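Pectate lyase (Bacillus, PDB 3VMV) probably cleaves polygalacturonate, the pectin backbone, by beta-elimination, as a secreted family 1 polysaccharide lyase with a beta-helix fold. Local coordinates at residues A[3-8]-A[217-222]; A[156-161]-A[194-199]; A[231-234]-A[238-241]. One frame throughout, in Å; residues are numbered along the deposited sequence.

Interaction 1 (A[3-8]-A[217-222]); sequences GPQGYA and HMFNNY
Gln5 and Tyr7 bring an N-terminal loop, which tightens into a 3-10 turn at Tyr7, against His217 and Phe219 at the end of strand 215-219, without the backbones pairing. The main touch is that of Gln5 on Phe219. The Gln5 amide arrives at the rim of the Phe219 ring, CD lying 4.1 Å from CZ of Phe219, and the amide and ring planes stand 80° apart. Phe219 takes the crowded position between its own N and carbonyl carbon (chi1 67°), a choice that carries the ring back over the neighbouring imidazole: Phe219 CD2 sits 3.1 Å above the plane of His217, toward its rim. His217 is itself fixed at both nitrogens, by the Tyr302 hydroxyl and by Glu242. Tyr7 makes a looser approach, edge-on, with its CE2 4.5 Å from His217 N. The loop's polar ties go to the preceding strands instead, Tyr7 N to Thr195 OG1 and Gln5 O to Thr166 OG1. The arrangement belongs to the outer surface of a parallel beta-helix, where an N-terminal extension lies across outward-facing rings: those of His217 and Phe219 on one coil, and that of His197, on which Phe219 stacks, on the coil before.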
ATOM      1  N   GLY A   3       0.209   1.201 -17.858  1.00 33.28           N
ATOM      2  CA  GLY A   3      -0.034   0.339 -16.707  1.00 24.78           C
ATOM      3  C   GLY A   3       1.075   0.305 -15.673  1.00 21.28           C
ATOM      4  O   GLY A   3       2.068   1.053 -15.747  1.00 22.22           O
ATOM      5  N   PRO A   4       0.910  -0.560 -14.674  1.00 16.28           N
ATOM      6  CA  PRO A   4       1.882  -0.573 -13.568  1.00 13.71           C
ATOM      7  C   PRO A   4       3.200  -1.245 -13.922  1.00 16.43           C
ATOM      8  O   PRO A   4       3.240  -2.150 -14.796  1.00 17.83           O
ATOM      9  CB  PRO A   4       1.190  -1.409 -12.491  1.00 14.90           C
ATOM     10  CG  PRO A   4       0.312  -2.365 -13.315  1.00 16.71           C
ATOM     11  CD  PRO A   4      -0.190  -1.519 -14.464  1.00 17.69           C
ATOM     12  N   GLN A   5       4.258  -0.778 -13.261  1.00 11.85           N
ATOM     13  CA  GLN A   5       5.496  -1.536 -13.175  1.00 13.01           C
ATOM     14  C   GLN A   5       5.357  -2.654 -12.161  1.00 12.00           C
ATOM     15  O   GLN A   5       4.509  -2.589 -11.273  1.00 16.52           O
ATOM     16  CB  GLN A   5       6.684  -0.663 -12.734  1.00 17.65           C
ATOM     17  CG  GLN A   5       7.184   0.341 -13.777  1.00 26.05           C
ATOM     18  CD  GLN A   5       8.697   0.606 -13.640  1.00 28.46           C
ATOM     19  OE1 GLN A   5       9.130   1.603 -13.049  1.00 30.94           O
ATOM     20  NE2 GLN A   5       9.495  -0.286 -14.191  1.00 17.49           N
ATOM     21  N   GLY A   6       6.206  -3.679 -12.265  1.00 13.18           N
ATOM     22  CA  GLY A   6       6.332  -4.622 -11.168  1.00 12.51           C
ATOM     23  C   GLY A   6       5.249  -5.686 -11.116  1.00 12.37           C
ATOM     24  O   GLY A   6       4.685  -6.091 -12.121  1.00 13.08           O
ATOM     25  N   TYR A   7       4.969  -6.153  -9.911  1.00 10.36           N
ATOM     26  CA  TYR A   7       4.184  -7.369  -9.802  1.00 10.92           C
ATOM     27  C   TYR A   7       2.739  -7.255 -10.342  1.00 12.63           C
ATOM     28  O   TYR A   7       2.213  -8.241 -10.858  1.00 11.81           O
ATOM     29  CB  TYR A   7       4.172  -7.832  -8.358  1.00 11.84           C
ATOM     30  CG  TYR A   7       5.383  -8.636  -7.949  1.00  8.94           C
ATOM     31  CD1 TYR A   7       5.639  -9.885  -8.515  1.00 10.66           C
ATOM     32  CD2 TYR A   7       6.237  -8.173  -6.942  1.00  9.18           C
ATOM     33  CE1 TYR A   7       6.745 -10.645  -8.085  1.00 10.98           C
ATOM     34  CE2 TYR A   7       7.284  -8.930  -6.474  1.00  9.81           C
ATOM     35  CZ  TYR A   7       7.545 -10.163  -7.066  1.00 11.36           C
ATOM     36  OH  TYR A   7       8.611 -10.914  -6.617  1.00 13.90           O
ATOM     37  N   ALA A   8       2.093  -6.083 -10.271  1.00 10.69           N
ATOM     38  CA  ALA A   8       0.736  -5.974 -10.812  1.00  9.76           C
ATOM     39  C   ALA A   8       0.717  -6.125 -12.351  1.00 11.77           C
ATOM     40  O   ALA A   8      -0.332  -6.316 -12.929  1.00 14.69           O
ATOM     41  CB  ALA A   8       0.064  -4.660 -10.351  1.00 11.66           C
ATOM     42  N   HIS A 217       9.533  -6.261  -3.669  1.00  8.92           N
ATOM     43  CA  HIS A 217      10.567  -5.399  -4.252  1.00  8.90           C
ATOM     44  C   HIS A 217      10.239  -3.964  -3.880  1.00  9.31           C
ATOM     45  O   HIS A 217       9.131  -3.514  -4.151  1.00  9.12           O
ATOM     46  CB  HIS A 217      10.541  -5.606  -5.755  1.00  9.00           C
ATOM     47  CG  HIS A 217      11.583  -4.861  -6.545  1.00  9.17           C
ATOM     48  ND1 HIS A 217      11.378  -4.580  -7.879  1.00 11.31           N
ATOM     49  CD2 HIS A 217      12.810  -4.385  -6.235  1.00 11.73           C
ATOM     50  CE1 HIS A 217      12.458  -3.980  -8.366  1.00  9.70           C
ATOM     51  NE2 HIS A 217      13.335  -3.833  -7.390  1.00 10.91           N
ATOM     52  N   MET A 218      11.182  -3.268  -3.256  1.00  9.69           N
ATOM     53  CA  MET A 218      11.045  -1.840  -2.994  1.00  8.53           C
ATOM     54  C   MET A 218      12.161  -1.105  -3.711  1.00  7.24           C
ATOM     55  O   MET A 218      13.346  -1.322  -3.379  1.00  9.09           O
ATOM     56  CB  MET A 218      11.141  -1.561  -1.506  1.00 10.72           C
ATOM     57  CG  MET A 218      10.175  -2.406  -0.699  1.00  8.89           C
ATOM     58  SD  MET A 218      10.030  -1.838   1.021  1.00 11.56           S
ATOM     59  CE  MET A 218       8.995  -0.386   0.871  1.00 10.49           C
ATOM     60  N   PHE A 219      11.782  -0.305  -4.710  1.00  7.47           N
ATOM     61  CA  PHE A 219      12.797   0.500  -5.393  1.00  7.57           C
ATOM     62  C   PHE A 219      12.411   1.948  -5.567  1.00  8.41           C
ATOM     63  O   PHE A 219      11.238   2.282  -5.771  1.00  8.54           O
ATOM     64  CB  PHE A 219      13.236  -0.138  -6.743  1.00  7.71           C
ATOM     65  CG  PHE A 219      12.161  -0.165  -7.834  1.00  9.50           C
ATOM     66  CD1 PHE A 219      12.148   0.814  -8.830  1.00  9.37           C
ATOM     67  CD2 PHE A 219      11.223  -1.186  -7.891  1.00  9.12           C
ATOM     68  CE1 PHE A 219      11.233   0.794  -9.872  1.00 10.40           C
ATOM     69  CE2 PHE A 219      10.262  -1.212  -8.927  1.00  8.76           C
ATOM     70  CZ  PHE A 219      10.271  -0.223  -9.927  1.00 10.14           C
ATOM     71  N   ASN A 220      13.415   2.831  -5.485  1.00  9.81           N
ATOM     72  CA  ASN A 220      13.203   4.237  -5.828  1.00  8.48           C
ATOM     73  C   ASN A 220      12.168   4.903  -4.945  1.00  8.73           C
ATOM     74  O   ASN A 220      11.532   5.850  -5.399  1.00  8.91           O
ATOM     75  CB  ASN A 220      12.819   4.419  -7.313  1.00  8.69           C
ATOM     76  CG  ASN A 220      14.004   4.193  -8.270  1.00 10.87           C
ATOM     77  OD1 ASN A 220      15.216   4.091  -7.867  1.00 13.97           O
ATOM     78  ND2 ASN A 220      13.680   4.101  -9.523  1.00  7.63           N
ATOM     79  N   ASN A 221      12.046   4.437  -3.704  1.00  8.63           N
ATOM     80  CA  ASN A 221      11.231   5.180  -2.715  1.00  8.26           C
ATOM     81  C   ASN A 221      12.089   6.161  -1.916  1.00  9.19           C
ATOM     82  O   ASN A 221      13.333   6.015  -1.872  1.00  9.76           O
ATOM     83  CB  ASN A 221      10.545   4.222  -1.737  1.00  7.89           C
ATOM     84  CG  ASN A 221       9.742   3.154  -2.436  1.00  8.54           C
ATOM     85  OD1 ASN A 221       8.619   3.390  -2.919  1.00  8.55           O
ATOM     86  ND2 ASN A 221      10.315   1.954  -2.512  1.00  9.19           N
ATOM     87  N   TYR A 222      11.425   7.150  -1.305  1.00  9.12           N
ATOM     88  CA  TYR A 222      12.050   8.171  -0.476  1.00  9.34           C
ATOM     89  C   TYR A 222      11.468   8.026   0.909  1.00  8.22           C
ATOM     90  O   TYR A 222      10.289   8.293   1.093  1.00 10.27           O
ATOM     91  CB  TYR A 222      11.739   9.546  -1.084  1.00 10.09           C
ATOM     92  CG  TYR A 222      12.289  10.782  -0.404  1.00  9.40           C
ATOM     93  CD1 TYR A 222      13.197  10.691   0.634  1.00 11.43           C
ATOM     94  CD2 TYR A 222      11.952  12.029  -0.887  1.00 12.64           C
ATOM     95  CE1 TYR A 222      13.681  11.885   1.226  1.00 13.99           C
ATOM     96  CE2 TYR A 222      12.430  13.197  -0.300  1.00 13.04           C
ATOM     97  CZ  TYR A 222      13.308  13.102   0.728  1.00 13.80           C
ATOM     98  OH  TYR A 222      13.773  14.275   1.256  1.00 16.33           O
TER

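Interaction 2 (A[156-161]-A[194-199]); sequences VDMKRN and ITYHHN
Met158 and Ile194 mark where strands 156-158 and 192-197 come nearest, with their CA atoms 9.2 Å apart, a span that side chains and not backbone bonds must bridge. Met158 does most of the bridging. Its CG stands beside the backbone N, anti to the carbonyl carbon (chi1 -58°), and the chain then runs extended, so that sulfur and methyl slide past Ile194 in the opposite direction to the isoleucine's own course. SD of Met158 meets CD1 of Ile194 at 3.5 Å, and the terminal CE lies 3.7 Å from Ile194 CG2. The same methyl approaches Tyr196 obliquely, 3.7 Å from its OH. The two strands belong to different walls of the parallel beta-helix, and the contact fills the interior between them, where Val125, Ile165, Val167 and Val181 add further apolar packing. Among these hydrocarbons the Tyr196 hydroxyl is a buried polar group, and a water serves it. Tyr196 OH donates to that water at 2.7 Å, in the plane of the phenol ring, and the water donates in turn to Val156 O at 2.8 Å, satisfying a strand carbonyl as well. At the end of the strand, His197 ND1 and His198 ND1 form a nearly straight hydrogen bond of 2.8 Å (176°), each nitrogen in the plane of the other's ring. His197 also stacks on Phe219, and His198 on Trp169. Asn199, at the turn, accepts from Asn170 N with OD1 and donates ND2 to Val167 O, while its own N bonds Asn221 OD1, in the manner of the asparagine ladders of pectate lyases.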
ATOM      1  N   VAL A 156      -1.932   1.333   4.125  1.00 10.56           N
ATOM      2  CA  VAL A 156      -2.233   0.314   3.107  1.00  9.21           C
ATOM      3  C   VAL A 156      -1.806  -1.031   3.619  1.00 11.46           C
ATOM      4  O   VAL A 156      -0.600  -1.257   3.880  1.00 11.14           O
ATOM      5  CB  VAL A 156      -1.529   0.550   1.740  1.00  9.41           C
ATOM      6  CG1 VAL A 156      -1.729  -0.682   0.810  1.00 12.17           C
ATOM      7  CG2 VAL A 156      -2.075   1.836   1.070  1.00  9.12           C
ATOM      8  N   ASP A 157      -2.784  -1.918   3.870  1.00 10.60           N
ATOM      9  CA  ASP A 157      -2.509  -3.234   4.437  1.00 11.28           C
ATOM     10  C   ASP A 157      -2.925  -4.309   3.469  1.00 10.43           C
ATOM     11  O   ASP A 157      -3.975  -4.207   2.831  1.00 11.99           O
ATOM     12  CB  ASP A 157      -3.263  -3.482   5.754  1.00 11.44           C
ATOM     13  CG  ASP A 157      -2.760  -2.636   6.918  1.00 14.36           C
ATOM     14  OD1 ASP A 157      -1.669  -2.051   6.854  1.00 13.56           O
ATOM     15  OD2 ASP A 157      -3.501  -2.551   7.952  1.00 15.72           O
ATOM     16  N   MET A 158      -2.109  -5.359   3.376  1.00 10.54           N
ATOM     17  CA  MET A 158      -2.398  -6.505   2.508  1.00 10.11           C
ATOM     18  C   MET A 158      -2.405  -7.758   3.342  1.00 11.33           C
ATOM     19  O   MET A 158      -1.496  -7.970   4.168  1.00 10.37           O
ATOM     20  CB  MET A 158      -1.311  -6.588   1.413  1.00 11.86           C
ATOM     21  CG  MET A 158      -1.283  -5.269   0.594  1.00 25.49           C
ATOM     22  SD  MET A 158       0.157  -5.358  -0.449  1.00 18.61           S
ATOM     23  CE  MET A 158       0.225  -3.601  -0.907  1.00 14.23           C
ATOM     24  N   LYS A 159      -3.416  -8.588   3.122  1.00 12.13           N
ATOM     25  CA  LYS A 159      -3.643  -9.765   3.958  1.00 11.73           C
ATOM     26  C   LYS A 159      -4.222 -10.904   3.143  1.00 10.60           C
ATOM     27  O   LYS A 159      -4.762 -10.698   2.036  1.00 11.02           O
ATOM     28  CB  LYS A 159      -4.687  -9.437   5.058  1.00 12.63           C
ATOM     29  CG  LYS A 159      -4.341  -8.235   5.935  1.00 15.31           C
ATOM     30  CD  LYS A 159      -5.475  -7.931   6.954  1.00 15.86           C
ATOM     31  CE  LYS A 159      -5.161  -6.667   7.772  1.00 15.20           C
ATOM     32  NZ  LYS A 159      -6.312  -6.320   8.682  1.00 17.67           N
ATOM     33  N   ARG A 160      -4.187 -12.100   3.744  1.00 11.01           N
ATOM     34  CA  ARG A 160      -5.018 -13.224   3.293  1.00 13.15           C
ATOM     35  C   ARG A 160      -4.835 -13.489   1.794  1.00 12.83           C
ATOM     36  O   ARG A 160      -5.784 -13.478   1.006  1.00 12.79           O
ATOM     37  CB  ARG A 160      -6.494 -13.001   3.673  1.00 14.84           C
ATOM     38  CG  ARG A 160      -6.653 -12.977   5.212  1.00 14.32           C
ATOM     39  CD  ARG A 160      -8.111 -12.916   5.608  1.00 16.12           C
ATOM     40  NE  ARG A 160      -8.220 -13.165   7.049  1.00 21.57           N
ATOM     41  CZ  ARG A 160      -8.354 -14.362   7.620  1.00 33.88           C
ATOM     42  NH1 ARG A 160      -8.416 -15.469   6.888  1.00 31.78           N
ATOM     43  NH2 ARG A 160      -8.422 -14.447   8.943  1.00 42.99           N
ATOM     44  N   ASN A 161      -3.587 -13.760   1.429  1.00 14.26           N
ATOM     45  CA  ASN A 161      -3.253 -14.240   0.091  1.00 13.56           C
ATOM     46  C   ASN A 161      -3.446 -13.257  -1.060  1.00 14.83           C
ATOM     47  O   ASN A 161      -3.478 -13.679  -2.209  1.00 15.64           O
ATOM     48  CB  ASN A 161      -4.016 -15.528  -0.190  1.00 14.73           C
ATOM     49  CG  ASN A 161      -3.678 -16.578   0.807  1.00 18.58           C
ATOM     50  OD1 ASN A 161      -2.539 -17.045   0.858  1.00 19.54           O
ATOM     51  ND2 ASN A 161      -4.642 -16.918   1.651  1.00 17.61           N
ATOM     52  N   ILE A 194       4.581  -8.344  -4.068  1.00  9.49           N
ATOM     53  CA  ILE A 194       4.238  -6.911  -3.920  1.00  9.64           C
ATOM     54  C   ILE A 194       5.432  -6.044  -4.344  1.00  9.48           C
ATOM     55  O   ILE A 194       6.548  -6.284  -3.895  1.00  9.46           O
ATOM     56  CB  ILE A 194       3.963  -6.589  -2.434  1.00 11.42           C
ATOM     57  CG1 ILE A 194       3.216  -7.736  -1.729  1.00 12.99           C
ATOM     58  CG2 ILE A 194       3.298  -5.211  -2.243  1.00 11.24           C
ATOM     59  CD1 ILE A 194       1.769  -7.950  -2.258  1.00 15.25           C
ATOM     60  N   THR A 195       5.172  -5.013  -5.140  1.00  9.05           N
ATOM     61  CA  THR A 195       6.179  -4.017  -5.510  1.00  8.37           C
ATOM     62  C   THR A 195       5.783  -2.684  -4.898  1.00  9.25           C
ATOM     63  O   THR A 195       4.629  -2.248  -5.058  1.00  8.69           O
ATOM     64  CB  THR A 195       6.146  -3.843  -7.045  1.00  8.58           C
ATOM     65  OG1 THR A 195       6.463  -5.090  -7.664  1.00 10.36           O
ATOM     66  CG2 THR A 195       7.147  -2.757  -7.515  1.00 10.45           C
ATOM     67  N   TYR A 196       6.754  -1.990  -4.315  1.00  8.38           N
ATOM     68  CA  TYR A 196       6.584  -0.606  -3.912  1.00  8.30           C
ATOM     69  C   TYR A 196       7.642   0.218  -4.628  1.00  8.83           C
ATOM     70  O   TYR A 196       8.828  -0.049  -4.473  1.00  9.75           O
ATOM     71  CB  TYR A 196       6.816  -0.439  -2.413  1.00  8.70           C
ATOM     72  CG  TYR A 196       5.896  -1.212  -1.507  1.00  8.38           C
ATOM     73  CD1 TYR A 196       4.779  -0.622  -0.951  1.00  9.21           C
ATOM     74  CD2 TYR A 196       6.158  -2.534  -1.184  1.00  9.60           C
ATOM     75  CE1 TYR A 196       3.943  -1.361  -0.094  1.00  9.95           C
ATOM     76  CE2 TYR A 196       5.311  -3.264  -0.326  1.00 10.22           C
ATOM     77  CZ  TYR A 196       4.219  -2.639   0.209  1.00 11.50           C
ATOM     78  OH  TYR A 196       3.392  -3.392   1.043  1.00 12.44           O
ATOM     79  N   HIS A 197       7.227   1.225  -5.383  1.00  7.95           N
ATOM     80  CA  HIS A 197       8.218   2.095  -6.012  1.00  9.11           C
ATOM     81  C   HIS A 197       7.765   3.523  -6.113  1.00  7.57           C
ATOM     82  O   HIS A 197       6.580   3.835  -6.256  1.00  8.00           O
ATOM     83  CB  HIS A 197       8.671   1.519  -7.399  1.00  7.68           C
ATOM     84  CG  HIS A 197       7.683   1.697  -8.505  1.00  8.43           C
ATOM     85  ND1 HIS A 197       7.684   2.807  -9.331  1.00 11.26           N
ATOM     86  CD2 HIS A 197       6.664   0.911  -8.932  1.00  9.38           C
ATOM     87  CE1 HIS A 197       6.706   2.682 -10.221  1.00 12.30           C
ATOM     88  NE2 HIS A 197       6.069   1.543  -9.992  1.00 11.41           N
ATOM     89  N   HIS A 198       8.734   4.429  -5.996  1.00  9.59           N
ATOM     90  CA  HIS A 198       8.477   5.867  -6.127  1.00  9.41           C
ATOM     91  C   HIS A 198       7.470   6.420  -5.150  1.00  8.14           C
ATOM     92  O   HIS A 198       6.777   7.368  -5.450  1.00  9.13           O
ATOM     93  CB  HIS A 198       8.138   6.235  -7.576  1.00 10.58           C
ATOM     94  CG  HIS A 198       9.303   6.093  -8.502  1.00  9.58           C
ATOM     95  ND1 HIS A 198       9.561   4.934  -9.209  1.00 10.77           N
ATOM     96  CD2 HIS A 198      10.323   6.940  -8.772  1.00 11.23           C
ATOM     97  CE1 HIS A 198      10.663   5.104  -9.925  1.00  9.49           C
ATOM     98  NE2 HIS A 198      11.136   6.315  -9.686  1.00 11.03           N
ATOM     99  N   ASN A 199       7.405   5.828  -3.966  1.00  9.04           N
ATOM    100  CA  ASN A 199       6.573   6.424  -2.919  1.00  9.13           C
ATOM    101  C   ASN A 199       7.390   7.328  -2.020  1.00  9.11           C
ATOM    102  O   ASN A 199       8.610   7.150  -1.864  1.00  8.87           O
ATOM    103  CB  ASN A 199       5.953   5.327  -2.028  1.00  8.11           C
ATOM    104  CG  ASN A 199       5.109   4.335  -2.821  1.00  7.80           C
ATOM    105  OD1 ASN A 199       3.992   4.630  -3.235  1.00  9.35           O
ATOM    106  ND2 ASN A 199       5.683   3.134  -3.082  1.00  7.99           N
TER
HETATM  107  O   HOH W   1       1.114  -2.940   2.434  1.00 12.38           O

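Interaction 3 (A[231-234]-A[238-241]); sequences INSR and RVFV. With SO4 (sulfate ion), chain C.
Ile231 faces Val239 and Val241 across the interior of the beta-helix, where strands 231-234 and 238-242, successive in the chain, belong to different walls and do not pair; their directions differ by 150° and their axes lie 7.8 Å apart. From CB, the Ile231 side chain forks. Its CG2 branch leans on CG1 of Val239 at 4.0 Å, the two side chains crossing obliquely. The other branch leaves through CG1, set beside the backbone N (chi1 -56°), and continues extended to CD1, which meets Val241 tip to tip, equally close to its CG1 and CG2 at 3.9 Å; Met218 of the preceding coil packs on Ile231 too. Two residues along, Ser233 OG comes within 4.2 Å of Val239 CG1 but spends its polarity elsewhere, on Tyr276 O. Arg238 likewise turns away, to a salt bridge with Asp215.

Arg234 projects on the other side of its strand and grips a sulfate, probably from the crystallisation liquor, with both terminal nitrogens. NH2 bonds O4 at 2.8 Å (167°), with O4 in the guanidinium plane at its edge, and NH1 bonds O1 at 2.9 Å. NE is held by Ser271 OG, which restrains the guanidinium's rotation. The strand thus pairs a largely apolar inner face with an outer one on which Arg234, with Arg212 of strand 210-212 close by, forms a positively charged site able to hold an oxyanion.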
ATOM      1  N   ILE A 231      11.557  -0.841   7.121  1.00  9.95           N
ATOM      2  CA  ILE A 231      11.247  -2.186   6.555  1.00  9.22           C
ATOM      3  C   ILE A 231      11.509  -3.300   7.574  1.00 10.08           C
ATOM      4  O   ILE A 231      12.628  -3.430   8.080  1.00 12.33           O
ATOM      5  CB  ILE A 231      12.135  -2.426   5.339  1.00  9.06           C
ATOM      6  CG1 ILE A 231      11.958  -1.318   4.304  1.00 10.17           C
ATOM      7  CG2 ILE A 231      11.817  -3.810   4.707  1.00  9.57           C
ATOM      8  CD1 ILE A 231      13.042  -1.328   3.232  1.00 11.15           C
ATOM      9  N   ASN A 232      10.460  -4.074   7.906  1.00 10.56           N
ATOM     10  CA  ASN A 232      10.576  -5.105   8.909  1.00  9.60           C
ATOM     11  C   ASN A 232      10.281  -6.417   8.219  1.00 10.96           C
ATOM     12  O   ASN A 232       9.144  -6.685   7.900  1.00 13.45           O
ATOM     13  CB  ASN A 232       9.570  -4.843  10.025  1.00 10.42           C
ATOM     14  CG  ASN A 232       9.710  -5.836  11.182  1.00 10.14           C
ATOM     15  OD1 ASN A 232      10.591  -6.700  11.183  1.00 12.02           O
ATOM     16  ND2 ASN A 232       8.850  -5.681  12.215  1.00 12.15           N
ATOM     17  N   SER A 233      11.328  -7.221   7.997  1.00 10.25           N
ATOM     18  CA  SER A 233      11.192  -8.455   7.253  1.00  9.78           C
ATOM     19  C   SER A 233      11.185  -9.645   8.194  1.00  9.89           C
ATOM     20  O   SER A 233      12.177  -9.881   8.913  1.00 12.58           O
ATOM     21  CB  SER A 233      12.359  -8.559   6.250  1.00 11.68           C
ATOM     22  OG  SER A 233      12.205  -9.676   5.386  1.00 11.38           O
ATOM     23  N   ARG A 234      10.069 -10.394   8.173  1.00 10.47           N
ATOM     24  CA  ARG A 234       9.773 -11.417   9.172  1.00 12.12           C
ATOM     25  C   ARG A 234       9.438 -12.749   8.533  1.00 10.97           C
ATOM     26  O   ARG A 234       8.897 -12.786   7.424  1.00 11.92           O
ATOM     27  CB  ARG A 234       8.554 -10.952  10.016  1.00 11.93           C
ATOM     28  CG  ARG A 234       8.928  -9.804  10.970  1.00 15.46           C
ATOM     29  CD  ARG A 234       7.757  -8.921  11.345  1.00 17.98           C
ATOM     30  NE  ARG A 234       6.925  -9.552  12.368  1.00 15.68           N
ATOM     31  CZ  ARG A 234       6.268  -8.864  13.288  1.00 15.11           C
ATOM     32  NH1 ARG A 234       5.537  -9.526  14.174  1.00 13.30           N
ATOM     33  NH2 ARG A 234       6.355  -7.520  13.341  1.00 14.85           N
ATOM     34  N   ARG A 238      11.234 -12.127   1.780  1.00 11.54           N
ATOM     35  CA  ARG A 238      12.443 -11.712   1.045  1.00 11.66           C
ATOM     36  C   ARG A 238      12.174 -10.371   0.420  1.00 10.99           C
ATOM     37  O   ARG A 238      11.227 -10.257  -0.389  1.00 11.74           O
ATOM     38  CB  ARG A 238      12.764 -12.707  -0.072  1.00 12.64           C
ATOM     39  CG  ARG A 238      13.117 -14.080   0.515  1.00 13.41           C
ATOM     40  CD  ARG A 238      13.596 -15.046  -0.555  1.00 13.61           C
ATOM     41  NE  ARG A 238      12.588 -15.215  -1.598  1.00 13.22           N
ATOM     42  CZ  ARG A 238      12.774 -16.045  -2.620  1.00 16.01           C
ATOM     43  NH1 ARG A 238      11.873 -16.174  -3.555  1.00 17.55           N
ATOM     44  NH2 ARG A 238      13.921 -16.712  -2.717  1.00 20.48           N
ATOM     45  N   VAL A 239      12.950  -9.352   0.809  1.00 10.03           N
ATOM     46  CA  VAL A 239      12.703  -8.012   0.257  1.00  9.93           C
ATOM     47  C   VAL A 239      13.937  -7.488  -0.458  1.00 11.79           C
ATOM     48  O   VAL A 239      15.027  -7.449   0.139  1.00 12.36           O
ATOM     49  CB  VAL A 239      12.178  -7.009   1.337  1.00 12.29           C
ATOM     50  CG1 VAL A 239      13.121  -6.838   2.460  1.00 14.24           C
ATOM     51  CG2 VAL A 239      11.881  -5.643   0.702  1.00 11.84           C
ATOM     52  N   PHE A 240      13.795  -7.199  -1.756  1.00 10.29           N
ATOM     53  CA  PHE A 240      14.881  -6.559  -2.512  1.00 11.20           C
ATOM     54  C   PHE A 240      14.743  -5.053  -2.352  1.00  9.82           C
ATOM     55  O   PHE A 240      13.744  -4.478  -2.824  1.00  9.98           O
ATOM     56  CB  PHE A 240      14.828  -7.020  -3.983  1.00 10.39           C
ATOM     57  CG  PHE A 240      15.924  -6.424  -4.864  1.00 11.70           C
ATOM     58  CD1 PHE A 240      17.188  -6.198  -4.345  1.00 12.22           C
ATOM     59  CD2 PHE A 240      15.689  -6.192  -6.216  1.00 12.04           C
ATOM     60  CE1 PHE A 240      18.207  -5.708  -5.159  1.00 14.20           C
ATOM     61  CE2 PHE A 240      16.699  -5.679  -7.028  1.00 11.25           C
ATOM     62  CZ  PHE A 240      17.952  -5.442  -6.508  1.00 12.58           C
ATOM     63  N   VAL A 241      15.694  -4.438  -1.652  1.00 11.35           N
ATOM     64  CA  VAL A 241      15.669  -3.000  -1.310  1.00 10.23           C
ATOM     65  C   VAL A 241      16.684  -2.349  -2.203  1.00  9.29           C
ATOM     66  O   VAL A 241      17.873  -2.464  -1.967  1.00  9.94           O
ATOM     67  CB  VAL A 241      16.000  -2.810   0.145  1.00 10.10           C
ATOM     68  CG1 VAL A 241      15.888  -1.342   0.575  1.00 10.34           C
ATOM     69  CG2 VAL A 241      15.101  -3.735   1.002  1.00 13.37           C
TER
HETATM   70  S   SO4 C 402       3.645  -6.369  15.630  1.00 29.14           S
HETATM   71  O1  SO4 C 402       3.653  -7.849  15.525  1.00 32.29           O
HETATM   72  O2  SO4 C 402       2.487  -5.851  14.896  1.00 30.11           O
HETATM   73  O3  SO4 C 402       3.580  -5.987  17.041  1.00 39.49           O
HETATM   74  O4  SO4 C 402       4.858  -5.798  15.018  1.00 20.97           O

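In the fold
All three contacts hang on neighbouring rungs of one wall of the beta-helix: strands 192-197, 215-219 and 238-242 pair in parallel, through bonds such as His217 O to Tyr196 N (2.8 Å) and Met218 N to Phe240 O (2.9 Å). All are buried; interaction 2 is the most central, its centre about 4 Å from that of the chain, against about 11 Å and 15 Å for interactions 1 and 3. Interactions 2 and 3 both span the interior, one with a thioether and a buried water, the other with branched aliphatics. Interaction 1 lies outside the wall but under the N-terminal loop, through aromatic and amide groups. Met218, from segment 217-222 but facing inward, brings its SD to 3.8 Å from Ile231 CD1.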